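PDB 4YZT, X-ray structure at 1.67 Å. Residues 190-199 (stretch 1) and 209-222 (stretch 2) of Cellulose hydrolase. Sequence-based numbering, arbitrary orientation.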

ATOM      1  N   GLY A 190     -14.280 -26.796 -13.068  1.00 20.50           N
ATOM      2  CA  GLY A 190     -15.690 -26.595 -13.355  1.00 22.63           C
ATOM      3  C   GLY A 190     -16.349 -25.706 -12.317  1.00 21.21           C
ATOM      4  O   GLY A 190     -17.286 -24.963 -12.623  1.00 22.22           O
ATOM      5  N   GLN A 191     -15.850 -25.763 -11.086  1.00 18.06           N
ATOM      6  CA  GLN A 191     -16.450 -24.995 -10.004  1.00 17.49           C
ATOM      7  C   GLN A 191     -15.497 -24.007  -9.343  1.00 14.70           C
ATOM      8  O   GLN A 191     -15.887 -23.293  -8.411  1.00 14.50           O
ATOM      9  N   ARG A 192     -14.255 -23.947  -9.814  1.00 14.30           N
ATOM     10  CA  ARG A 192     -13.275 -23.068  -9.183  1.00 14.79           C
ATOM     11  C   ARG A 192     -13.722 -21.609  -9.257  1.00 14.70           C
ATOM     12  O   ARG A 192     -14.307 -21.181 -10.256  1.00 16.61           O
ATOM     13  N   LEU A 193     -13.503 -20.863  -8.181  1.00 16.19           N
ATOM     14  CA  LEU A 193     -13.810 -19.433  -8.200  1.00 13.45           C
ATOM     15  C   LEU A 193     -12.875 -18.714  -9.177  1.00 13.31           C
ATOM     16  O   LEU A 193     -11.664 -18.892  -9.134  1.00 12.47           O
ATOM     17  N   VAL A 194     -13.457 -17.928 -10.081  1.00 11.49           N
ATOM     18  CA  VAL A 194     -12.693 -17.186 -11.067  1.00 11.45           C
ATOM     19  C   VAL A 194     -12.973 -15.693 -10.897  1.00 12.97           C
ATOM     20  O   VAL A 194     -14.136 -15.270 -10.843  1.00 13.76           O
ATOM     21  N   ILE A 195     -11.907 -14.901 -10.807  1.00 10.84           N
ATOM     22  CA  ILE A 195     -12.026 -13.483 -10.485  1.00 11.33           C
ATOM     23  C   ILE A 195     -11.929 -12.608 -11.729  1.00 11.83           C
ATOM     24  O   ILE A 195     -10.932 -12.657 -12.443  1.00 10.88           O
ATOM     25  N   VAL A 196     -12.955 -11.792 -11.957  1.00 11.05           N
ATOM     26  CA  VAL A 196     -13.022 -10.917 -13.125  1.00 12.98           C
ATOM     27  C   VAL A 196     -13.319  -9.480 -12.723  1.00 13.81           C
ATOM     28  O   VAL A 196     -13.906  -9.222 -11.665  1.00 11.66           O
ATOM     29  N   GLY A 197     -12.925  -8.535 -13.573  1.00 12.57           N
ATOM     30  CA  GLY A 197     -13.274  -7.149 -13.325  1.00 13.33           C
ATOM     31  C   GLY A 197     -13.405  -6.385 -14.620  1.00 14.88           C
ATOM     32  O   GLY A 197     -13.428  -6.990 -15.688  1.00 14.24           O
ATOM     33  N   GLY A 198     -13.491  -5.059 -14.519  1.00 11.89           N
ATOM     34  CA  GLY A 198     -13.548  -4.209 -15.694  1.00 14.15           C
ATOM     35  C   GLY A 198     -12.171  -3.695 -16.069  1.00 13.77           C
ATOM     36  O   GLY A 198     -11.165  -4.122 -15.500  1.00 13.27           O
ATOM     37  N   LEU A 199     -12.125  -2.789 -17.047  1.00 13.38           N
ATOM     38  CA  LEU A 199     -10.865  -2.171 -17.456  1.00 11.50           C
ATOM     39  C   LEU A 199     -10.095  -1.599 -16.268  1.00 11.03           C
ATOM     40  O   LEU A 199     -10.673  -0.933 -15.415  1.00 11.83           O
ATOM     41  N   SER A 209     -19.333  -0.224 -17.185  1.00 24.40           N
ATOM     42  CA  SER A 209     -18.975  -0.769 -18.495  1.00 27.54           C
ATOM     43  C   SER A 209     -18.884  -2.292 -18.467  1.00 28.14           C
ATOM     44  O   SER A 209     -19.021  -2.981 -19.483  1.00 30.99           O
ATOM     45  N   PHE A 210     -18.660  -2.805 -17.278  1.00 25.80           N
ATOM     46  CA  PHE A 210     -18.527  -4.229 -17.044  1.00 21.46           C
ATOM     47  C   PHE A 210     -19.874  -4.931 -17.125  1.00 21.49           C
ATOM     48  O   PHE A 210     -20.895  -4.369 -16.732  1.00 22.49           O
ATOM     49  N   GLU A 211     -19.881  -6.156 -17.641  1.00 21.93           N
ATOM     50  CA  GLU A 211     -21.038  -7.031 -17.469  1.00 24.99           C
ATOM     51  C   GLU A 211     -20.558  -8.400 -16.999  1.00 22.78           C
ATOM     52  O   GLU A 211     -19.619  -8.957 -17.567  1.00 22.97           O
ATOM     53  N   PRO A 212     -21.195  -8.938 -15.947  1.00 23.17           N
ATOM     54  CA  PRO A 212     -20.777 -10.228 -15.382  1.00 22.23           C
ATOM     55  C   PRO A 212     -20.927 -11.366 -16.386  1.00 21.09           C
ATOM     56  O   PRO A 212     -21.958 -11.453 -17.061  1.00 19.25           O
ATOM     57  N   PRO A 213     -19.907 -12.225 -16.502  1.00 18.40           N
ATOM     58  CA  PRO A 213     -20.123 -13.426 -17.312  1.00 19.20           C
ATOM     59  C   PRO A 213     -21.270 -14.254 -16.732  1.00 21.44           C
ATOM     60  O   PRO A 213     -21.551 -14.174 -15.528  1.00 23.68           O
ATOM     61  N   ASP A 214     -21.925 -15.032 -17.582  1.00 20.69           N
ATOM     62  CA  ASP A 214     -23.015 -15.899 -17.154  1.00 23.53           C
ATOM     63  C   ASP A 214     -22.470 -17.166 -16.502  1.00 22.94           C
ATOM     64  O   ASP A 214     -22.328 -18.202 -17.151  1.00 24.37           O
ATOM     65  N   ASP A 215     -22.171 -17.072 -15.213  1.00 20.42           N
ATOM     66  CA  ASP A 215     -21.452 -18.113 -14.497  1.00 20.85           C
ATOM     67  C   ASP A 215     -21.722 -17.885 -13.022  1.00 22.53           C
ATOM     68  O   ASP A 215     -21.625 -16.753 -12.553  1.00 22.04           O
ATOM     69  N   ASP A 216     -22.077 -18.931 -12.283  1.00 24.11           N
ATOM     70  CA  ASP A 216     -22.439 -18.717 -10.887  1.00 24.34           C
ATOM     71  C   ASP A 216     -21.303 -19.032  -9.911  1.00 21.68           C
ATOM     72  O   ASP A 216     -21.541 -19.150  -8.712  1.00 22.07           O
ATOM     73  N   ARG A 217     -20.076 -19.149 -10.420  1.00 19.56           N
ATOM     74  CA  ARG A 217     -18.897 -19.258  -9.558  1.00 18.97           C
ATOM     75  C   ARG A 217     -17.838 -18.208  -9.931  1.00 18.52           C
ATOM     76  O   ARG A 217     -16.665 -18.530 -10.179  1.00 15.59           O
ATOM     77  N   ILE A 218     -18.251 -16.944  -9.977  1.00 12.99           N
ATOM     78  CA  ILE A 218     -17.296 -15.866 -10.233  1.00 13.22           C
ATOM     79  C   ILE A 218     -17.233 -14.926  -9.048  1.00 12.91           C
ATOM     80  O   ILE A 218     -18.151 -14.868  -8.243  1.00 15.42           O
ATOM     81  N   VAL A 219     -16.117 -14.211  -8.955  1.00 11.13           N
ATOM     82  CA  VAL A 219     -15.881 -13.183  -7.940  1.00 12.12           C
ATOM     83  C   VAL A 219     -15.517 -11.899  -8.690  1.00 13.07           C
ATOM     84  O   VAL A 219     -14.792 -11.946  -9.702  1.00 13.74           O
ATOM     85  N   LEU A 220     -16.036 -10.760  -8.237  1.00 13.54           N
ATOM     86  CA  LEU A 220     -15.725  -9.493  -8.902  1.00 12.85           C
ATOM     87  C   LEU A 220     -14.568  -8.813  -8.181  1.00 13.10           C
ATOM     88  O   LEU A 220     -14.374  -9.026  -6.984  1.00 14.00           O
ATOM     89  N   THR A 221     -13.802  -7.996  -8.900  1.00 11.00           N
ATOM     90  CA  THR A 221     -12.673  -7.327  -8.277  1.00 11.88           C
ATOM     91  C   THR A 221     -12.497  -5.896  -8.761  1.00 11.83           C
ATOM     92  O   THR A 221     -12.920  -5.533  -9.859  1.00 10.04           O
ATOM     93  N   TYR A 222     -11.896  -5.087  -7.900  1.00  9.09           N
ATOM     94  CA  TYR A 222     -11.361  -3.778  -8.266  1.00  7.96           C
ATOM     95  C   TYR A 222     -10.171  -3.511  -7.350  1.00 11.06           C
ATOM     96  O   TYR A 222      -9.939  -4.254  -6.377  1.00  9.71           O
TER

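The most unusual feature of this contact is Arg217, a charged side chain that folds back just ahead of a parallel strand pair and spends its guanidinium on a backbone carbonyl. Its CA-to-CB bond points toward the other stretch, and chi1, chi2 and chi3 are all m, a curl that brings Arg217 NE to 2.7 Å from Gln191 O in a well-aligned hydrogen bond. Arg217 NH1 adds a weak one to the same Gln191 O at 3.1 Å. Water 1 closes the triangle, donating to Gln191 O at 2.8 Å and accepting from Arg217 NH1 at a very short 2.4 Å. Gln191 O thus lies at the guanidinium edge, while one face is covered by Leu193 (m, t), whose CD2 is 3.9 Å from Arg217 CZ. The end of the Gln191 side chain (m, m) abuts the aliphatic part of the arginine, with Gln191 OE1 3.4 Å from Arg217 CG. Within its own stretch, Asp215 (t) accepts from Arg217 N through OD1 at 2.7 Å.

Beyond this, the backbones pair in parallel register, Val194 with Ile218, Ile195 with Val219 and Val196 with Leu220. The ladder runs through Val194 N to Arg217 O (3.3 Å), Val219 N to Val194 O (2.9 Å), Val196 N to Val219 O (2.9 Å) and a weak bond from Thr221 N to Val196 O (3.0 Å). Side chains alternate between the two faces. On one, Ile195 (m, t) meets Val219 (t), CG1 of Ile195 lying 4.0 Å from CB of Val219, and Ile195 CG2 reaches 3.5 Å from Thr221 CB; Val219 CG2 also packs 4.2 Å from Leu193 CD2.

The other face centres on Val196 (m), whose CG2 serves four apolar neighbours: 3.9 Å to Phe210 CZ, 4.0 Å to Pro213 CD, 4.0 Å to Leu220 CD2 and 4.4 Å to Ile218 CD1. Ile218 takes chi1 p and chi2 t, Leu220 m and t. The CA-to-CB bond of Phe210 (t, chi2 83°) points toward stretch 1, and the ring offers its edge to Val196 CG2, while Phe210 CD1 comes within 3.4 Å of Gly197 O and 3.9 Å of Gly198 N.

At Gly197 the absence of a side chain matters. An ideal CB on Gly197 would fall 2.8 Å from Thr221 O, a clash, and the bare CA avoids it. Water 2 then bridges the stretches, accepting from Gly198 N at 2.9 Å and donating to Thr221 O at 2.8 Å.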

ATOM      1  CB  GLN A 191     -17.009 -25.944  -8.939  1.00 24.47           C
ATOM      2  CG  GLN A 191     -18.108 -26.865  -9.456  1.00 30.77           C
ATOM      3  CD  GLN A 191     -19.341 -26.093  -9.888  1.00 37.15           C
ATOM      4  OE1 GLN A 191     -19.770 -25.150  -9.212  1.00 38.91           O
ATOM      5  NE2 GLN A 191     -19.916 -26.481 -11.019  1.00 39.46           N
ATOM      6  CB  ARG A 192     -11.898 -23.237  -9.829  1.00 13.26           C
ATOM      7  CG  ARG A 192     -10.790 -22.499  -9.082  1.00 14.68           C
ATOM      8  CD  ARG A 192      -9.411 -22.814  -9.643  1.00 12.49           C
ATOM      9  NE  ARG A 192      -9.200 -24.245  -9.741  1.00 13.18           N
ATOM     10  CZ  ARG A 192      -8.904 -25.037  -8.712  1.00 15.77           C
ATOM     11  NH1 ARG A 192      -8.793 -24.540  -7.489  1.00 13.07           N
ATOM     12  NH2 ARG A 192      -8.737 -26.333  -8.910  1.00 16.16           N
ATOM     13  CB  LEU A 193     -13.706 -18.833  -6.796  1.00 14.44           C
ATOM     14  CG  LEU A 193     -14.779 -19.337  -5.820  1.00 15.89           C
ATOM     15  CD1 LEU A 193     -14.543 -18.768  -4.433  1.00 16.95           C
ATOM     16  CD2 LEU A 193     -16.184 -18.980  -6.324  1.00 18.25           C
ATOM     17  CB  VAL A 194     -13.040 -17.642 -12.515  1.00 12.58           C
ATOM     18  CG1 VAL A 194     -12.306 -16.784 -13.541  1.00 11.91           C
ATOM     19  CG2 VAL A 194     -12.692 -19.113 -12.693  1.00 13.08           C
ATOM     20  CB  ILE A 195     -10.927 -13.059  -9.487  1.00  9.23           C
ATOM     21  CG1 ILE A 195     -10.969 -13.951  -8.233  1.00 11.26           C
ATOM     22  CG2 ILE A 195     -11.091 -11.586  -9.091  1.00  9.97           C
ATOM     23  CD1 ILE A 195      -9.641 -13.964  -7.459  1.00 11.39           C
ATOM     24  CB  VAL A 196     -14.111 -11.384 -14.136  1.00 14.25           C
ATOM     25  CG1 VAL A 196     -13.668 -12.646 -14.853  1.00 13.70           C
ATOM     26  CG2 VAL A 196     -15.456 -11.607 -13.425  1.00 16.14           C
ATOM     27  CB  LEU A 199     -11.113  -1.060 -18.480  1.00 11.95           C
ATOM     28  CG  LEU A 199     -11.489  -1.621 -19.846  1.00 15.30           C
ATOM     29  CD1 LEU A 199     -12.060  -0.530 -20.752  1.00 18.14           C
ATOM     30  CD2 LEU A 199     -10.261  -2.269 -20.467  1.00 14.02           C
ATOM     31  CB  SER A 209     -17.649  -0.172 -18.958  1.00 30.90           C
ATOM     32  OG  SER A 209     -17.625   1.225 -18.713  1.00 33.79           O
ATOM     33  CB  PHE A 210     -17.891  -4.422 -15.671  1.00 18.42           C
ATOM     34  CG  PHE A 210     -17.833  -5.839 -15.196  1.00 17.14           C
ATOM     35  CD1 PHE A 210     -16.814  -6.683 -15.608  1.00 14.75           C
ATOM     36  CD2 PHE A 210     -18.756  -6.310 -14.278  1.00 18.36           C
ATOM     37  CE1 PHE A 210     -16.736  -7.980 -15.132  1.00 14.38           C
ATOM     38  CE2 PHE A 210     -18.682  -7.616 -13.803  1.00 16.43           C
ATOM     39  CZ  PHE A 210     -17.671  -8.445 -14.229  1.00 15.17           C
ATOM     40  CB  GLU A 211     -21.855  -7.152 -18.759  1.00 34.03           C
ATOM     41  CG  GLU A 211     -22.638  -5.894 -19.113  1.00 41.62           C
ATOM     42  CD  GLU A 211     -23.600  -5.456 -18.004  1.00 47.27           C
ATOM     43  OE1 GLU A 211     -24.311  -6.316 -17.441  1.00 49.78           O
ATOM     44  OE2 GLU A 211     -23.640  -4.246 -17.691  1.00 48.25           O
ATOM     45  CB  PRO A 212     -21.738 -10.434 -14.198  1.00 25.17           C
ATOM     46  CG  PRO A 212     -22.408  -9.123 -13.975  1.00 27.20           C
ATOM     47  CD  PRO A 212     -22.408  -8.418 -15.297  1.00 26.15           C
ATOM     48  CB  PRO A 213     -18.798 -14.185 -17.204  1.00 19.85           C
ATOM     49  CG  PRO A 213     -17.785 -13.163 -16.760  1.00 18.47           C
ATOM     50  CD  PRO A 213     -18.532 -12.126 -15.976  1.00 18.13           C
ATOM     51  CB  ASP A 214     -23.907 -16.248 -18.348  1.00 26.74           C
ATOM     52  CG  ASP A 214     -25.214 -16.891 -17.930  1.00 30.44           C
ATOM     53  OD1 ASP A 214     -25.611 -16.713 -16.755  1.00 31.80           O
ATOM     54  OD2 ASP A 214     -25.848 -17.556 -18.784  1.00 29.97           O
ATOM     55  CB  ASP A 215     -19.958 -18.039 -14.815  1.00 19.13           C
ATOM     56  CG  ASP A 215     -19.149 -19.173 -14.200  1.00 21.99           C
ATOM     57  OD1 ASP A 215     -19.029 -19.228 -12.955  1.00 18.61           O
ATOM     58  OD2 ASP A 215     -18.597 -19.990 -14.978  1.00 20.47           O
ATOM     59  CB  ASP A 216     -23.697 -19.524 -10.527  1.00 31.14           C
ATOM     60  CG  ASP A 216     -23.554 -20.985 -10.830  1.00 36.85           C
ATOM     61  OD1 ASP A 216     -24.590 -21.681 -10.880  1.00 41.55           O
ATOM     62  OD2 ASP A 216     -22.411 -21.444 -11.025  1.00 38.95           O
ATOM     63  CB  ARG A 217     -18.302 -20.674  -9.619  1.00 19.59           C
ATOM     64  CG  ARG A 217     -19.285 -21.789  -9.216  1.00 20.75           C
ATOM     65  CD  ARG A 217     -19.369 -21.950  -7.703  1.00 24.26           C
ATOM     66  NE  ARG A 217     -18.123 -22.447  -7.129  1.00 24.09           N
ATOM     67  CZ  ARG A 217     -17.844 -22.448  -5.827  1.00 28.91           C
ATOM     68  NH1 ARG A 217     -16.684 -22.924  -5.397  1.00 29.94           N
ATOM     69  NH2 ARG A 217     -18.720 -21.972  -4.953  1.00 30.66           N
ATOM     70  CB  ILE A 218     -17.637 -15.038 -11.497  1.00 16.50           C
ATOM     71  CG1 ILE A 218     -19.064 -14.491 -11.438  1.00 18.67           C
ATOM     72  CG2 ILE A 218     -17.431 -15.862 -12.769  1.00 16.79           C
ATOM     73  CD1 ILE A 218     -19.373 -13.515 -12.577  1.00 18.15           C
ATOM     74  CB  VAL A 219     -14.762 -13.597  -6.966  1.00 12.14           C
ATOM     75  CG1 VAL A 219     -14.436 -12.468  -5.965  1.00 12.69           C
ATOM     76  CG2 VAL A 219     -15.164 -14.859  -6.221  1.00 12.73           C
ATOM     77  CB  LEU A 220     -16.948  -8.576  -8.938  1.00 11.26           C
ATOM     78  CG  LEU A 220     -18.236  -9.216  -9.476  1.00 15.90           C
ATOM     79  CD1 LEU A 220     -19.353  -8.183  -9.585  1.00 15.23           C
ATOM     80  CD2 LEU A 220     -17.997  -9.933 -10.806  1.00 17.84           C
ATOM     81  CB  THR A 221     -11.357  -8.114  -8.523  1.00 10.12           C
ATOM     82  OG1 THR A 221     -10.337  -7.677  -7.604  1.00 12.04           O
ATOM     83  CG2 THR A 221     -10.885  -7.968  -9.975  1.00  9.85           C
ATOM     84  CB  TYR A 222     -12.425  -2.670  -8.153  1.00  8.25           C
ATOM     85  CG  TYR A 222     -12.969  -2.428  -6.761  1.00 10.82           C
ATOM     86  CD1 TYR A 222     -12.441  -1.427  -5.952  1.00 13.55           C
ATOM     87  CD2 TYR A 222     -14.022  -3.189  -6.257  1.00 11.05           C
ATOM     88  CE1 TYR A 222     -12.934  -1.205  -4.676  1.00 13.86           C
ATOM     89  CE2 TYR A 222     -14.528  -2.967  -4.973  1.00 11.43           C
ATOM     90  CZ  TYR A 222     -13.976  -1.973  -4.190  1.00 13.19           C
ATOM     91  OH  TYR A 222     -14.461  -1.734  -2.923  1.00 12.06           O
TER
HETATM   92  O   HOH W   1     -14.654 -24.088  -5.981  1.00 30.27           O
HETATM   93  O   HOH W   2     -12.790  -3.740 -12.048  1.00 10.06           O